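Local coordinates for protein tyrosine aminotransferase (Leishmania infantum, PDB 4IX8) that probably transfers the amino group of L-tyrosine to 2-oxoglutarate, using pyridoxal 5'-phosphate as cofactor, at residues 150-158 and 306-314. Numbering follows the deposited sequence.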
loop_
_atom_site.group_PDB
_atom_site.type_symbol
_atom_site.label_atom_id
_atom_site.label_comp_id
_atom_site.label_asym_id
_atom_site.label_seq_id
_atom_site.Cartn_x
_atom_site.Cartn_y
_atom_site.Cartn_z
ATOM N N ILE A 150 6.528 -3.005 -6.745
ATOM C CA ILE A 150 6.383 -2.795 -8.182
ATOM C C ILE A 150 6.134 -1.341 -8.502
ATOM O O ILE A 150 6.713 -0.806 -9.412
ATOM C CB ILE A 150 5.262 -3.631 -8.735
ATOM C CG1 ILE A 150 5.696 -5.108 -8.704
ATOM C CG2 ILE A 150 4.929 -3.221 -10.177
ATOM C CD1 ILE A 150 4.554 -6.146 -9.003
ATOM N N VAL A 151 5.242 -0.700 -7.758
ATOM C CA VAL A 151 5.020 0.728 -7.930
ATOM C C VAL A 151 6.306 1.510 -7.780
ATOM O O VAL A 151 6.632 2.337 -8.623
ATOM C CB VAL A 151 4.005 1.259 -6.909
ATOM C CG1 VAL A 151 3.934 2.821 -6.961
ATOM C CG2 VAL A 151 2.654 0.643 -7.193
ATOM N N LEU A 152 7.020 1.275 -6.680
ATOM C CA LEU A 152 8.233 2.037 -6.402
ATOM C C LEU A 152 9.288 1.797 -7.467
ATOM O O LEU A 152 9.933 2.718 -7.934
ATOM C CB LEU A 152 8.797 1.647 -5.041
ATOM C CG LEU A 152 7.935 2.045 -3.874
ATOM C CD1 LEU A 152 8.432 1.339 -2.641
ATOM C CD2 LEU A 152 7.906 3.562 -3.674
ATOM N N ALA A 153 9.462 0.553 -7.880
ATOM C CA ALA A 153 10.477 0.257 -8.878
ATOM C C ALA A 153 10.198 1.001 -10.190
ATOM O O ALA A 153 11.092 1.634 -10.765
ATOM C CB ALA A 153 10.567 -1.254 -9.120
ATOM N N LEU A 154 8.966 0.921 -10.679
ATOM C CA LEU A 154 8.666 1.508 -11.972
ATOM C C LEU A 154 8.561 3.024 -11.934
ATOM O O LEU A 154 9.044 3.680 -12.835
ATOM C CB LEU A 154 7.374 0.931 -12.500
ATOM C CG LEU A 154 7.460 -0.315 -13.391
ATOM C CD1 LEU A 154 8.555 -1.243 -13.014
ATOM C CD2 LEU A 154 6.131 -1.060 -13.295
ATOM N N THR A 155 7.907 3.597 -10.925
ATOM C CA THR A 155 7.640 5.031 -10.971
ATOM C C THR A 155 8.867 5.839 -10.509
ATOM O O THR A 155 8.898 7.043 -10.638
ATOM C CB THR A 155 6.395 5.402 -10.122
ATOM O OG1 THR A 155 6.616 5.094 -8.753
ATOM C CG2 THR A 155 5.215 4.649 -10.594
ATOM N N ALA A 156 9.862 5.170 -9.944
ATOM C CA ALA A 156 11.132 5.810 -9.597
ATOM C C ALA A 156 12.066 5.741 -10.805
ATOM O O ALA A 156 13.035 6.479 -10.876
ATOM C CB ALA A 156 11.770 5.131 -8.358
ATOM N N LEU A 157 11.743 4.907 -11.789
ATOM C CA LEU A 157 12.628 4.672 -12.931
ATOM C C LEU A 157 12.139 5.398 -14.199
ATOM O O LEU A 157 12.930 5.952 -14.985
ATOM C CB LEU A 157 12.743 3.148 -13.178
ATOM C CG LEU A 157 13.706 2.698 -14.262
ATOM C CD1 LEU A 157 15.170 2.939 -13.855
ATOM C CD2 LEU A 157 13.463 1.260 -14.539
ATOM N N CYS A 158 10.832 5.330 -14.427
ATOM C CA CYS A 158 10.234 5.743 -15.695
ATOM C C CYS A 158 9.450 7.040 -15.551
ATOM O O CYS A 158 8.895 7.376 -14.497
ATOM C CB CYS A 158 9.272 4.682 -16.236
ATOM S SG CYS A 158 9.990 3.058 -16.361
ATOM N N TRP A 306 18.490 5.391 -9.012
ATOM C CA TRP A 306 17.249 4.617 -8.987
ATOM C C TRP A 306 16.917 4.300 -7.531
ATOM O O TRP A 306 15.808 4.541 -7.031
ATOM C CB TRP A 306 17.409 3.340 -9.809
ATOM C CG TRP A 306 16.147 2.513 -10.020
ATOM C CD1 TRP A 306 14.851 2.893 -9.815
ATOM C CD2 TRP A 306 16.094 1.165 -10.490
ATOM N NE1 TRP A 306 13.996 1.863 -10.138
ATOM C CE2 TRP A 306 14.739 0.793 -10.556
ATOM C CE3 TRP A 306 17.064 0.237 -10.874
ATOM C CZ2 TRP A 306 14.344 -0.451 -10.975
ATOM C CZ3 TRP A 306 16.657 -1.006 -11.290
ATOM C CH2 TRP A 306 15.320 -1.332 -11.351
ATOM N N ALA A 307 17.925 3.864 -6.805
ATOM C CA ALA A 307 17.754 3.509 -5.417
ATOM C C ALA A 307 17.297 4.697 -4.578
ATOM O O ALA A 307 16.332 4.632 -3.810
ATOM C CB ALA A 307 19.064 2.979 -4.882
ATOM N N VAL A 308 18.001 5.804 -4.719
ATOM C CA VAL A 308 17.619 7.031 -4.009
ATOM C C VAL A 308 16.173 7.415 -4.364
ATOM O O VAL A 308 15.397 7.757 -3.476
ATOM C CB VAL A 308 18.616 8.199 -4.341
ATOM C CG1 VAL A 308 18.056 9.589 -3.937
ATOM C CG2 VAL A 308 19.971 7.927 -3.649
ATOM N N GLY A 309 15.797 7.288 -5.644
ATOM C CA GLY A 309 14.440 7.598 -6.068
ATOM C C GLY A 309 13.384 6.748 -5.356
ATOM O O GLY A 309 12.393 7.269 -4.826
ATOM N N MET A 310 13.617 5.442 -5.299
ATOM C CA MET A 310 12.664 4.524 -4.629
ATOM C C MET A 310 12.513 4.889 -3.154
ATOM O O MET A 310 11.397 5.012 -2.626
ATOM C CB MET A 310 13.131 3.085 -4.789
ATOM C CG MET A 310 13.021 2.641 -6.193
ATOM S SD MET A 310 13.180 0.838 -6.385
ATOM C CE MET A 310 14.976 0.583 -6.287
ATOM N N GLU A 311 13.643 5.175 -2.530
ATOM C CA GLU A 311 13.653 5.592 -1.149
ATOM C C GLU A 311 12.834 6.825 -0.929
ATOM O O GLU A 311 12.046 6.911 0.014
ATOM C CB GLU A 311 15.060 5.858 -0.681
ATOM C CG GLU A 311 15.886 4.630 -0.553
ATOM C CD GLU A 311 17.234 4.912 0.090
ATOM O OE1 GLU A 311 17.235 5.651 1.111
ATOM O OE2 GLU A 311 18.269 4.391 -0.403
ATOM N N ARG A 312 13.051 7.806 -1.773
ATOM C CA ARG A 312 12.302 9.031 -1.626
ATOM C C ARG A 312 10.822 8.769 -1.706
ATOM O O ARG A 312 10.046 9.352 -0.935
ATOM C CB ARG A 312 12.680 10.053 -2.700
ATOM C CG ARG A 312 14.031 10.610 -2.515
ATOM C CD ARG A 312 14.268 11.757 -3.491
ATOM N NE ARG A 312 15.617 12.278 -3.281
ATOM C CZ ARG A 312 16.134 13.324 -3.895
ATOM N NH1 ARG A 312 15.428 13.982 -4.804
ATOM N NH2 ARG A 312 17.367 13.694 -3.605
ATOM N N LEU A 313 10.440 7.900 -2.640
ATOM C CA LEU A 313 9.024 7.606 -2.894
ATOM C C LEU A 313 8.344 6.756 -1.797
ATOM O O LEU A 313 7.113 6.781 -1.681
ATOM C CB LEU A 313 8.864 6.895 -4.245
ATOM C CG LEU A 313 9.078 7.764 -5.499
ATOM C CD1 LEU A 313 8.830 6.949 -6.755
ATOM C CD2 LEU A 313 8.168 8.947 -5.520
ATOM N N THR A 314 9.112 6.108 -0.929
ATOM C CA THR A 314 8.492 5.447 0.223
ATOM C C THR A 314 7.893 6.467 1.167
ATOM O O THR A 314 7.081 6.132 2.032
ATOM C CB THR A 314 9.479 4.607 1.026
ATOM O OG1 THR A 314 10.496 5.451 1.596
ATOM C CG2 THR A 314 10.098 3.555 0.169
#
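Trp306 slides its indole under Leu157, whose CD1 stands almost straight over the five-membered ring, 3.8 Å from its centroid, in a CH-pi contact; Met310 CE lies over the rim of the opposite face. With CG anti to the backbone N (chi1 -173°), the ring reaches across to helix 150-157, and Trp306 NE1 donates a hydrogen bond of 3.0 Å to Ala153 O. The bond is fairly straight (155° at the hydrogen) and uses an in-plane lone pair of the carbonyl, with Ala153 O itself close to the indole plane, which helps hold the ring in its orientation. The helices run at 122° to each other and come within 8.5 Å, in the large PLP-binding domain of this aminotransferase, where Ala153, Trp306 and Met310 all rest on Leu275 of central-sheet strand 274-279. Gly309 lets the backbones close in, and Ala156 enters as a knob among Trp306, Gly309, Met310 and Leu313, its CB 3.5 Å from Met310 CG. Farther along, Leu152 and Leu313 pass in opposite directions, Leu152 CD2 lying 3.5 Å from Leu313 CB, while Leu313 CD1 touches Thr155 OG1, a hydroxyl already bonded back to Val151 O. The second subunit packs its Ile40 against Leu157.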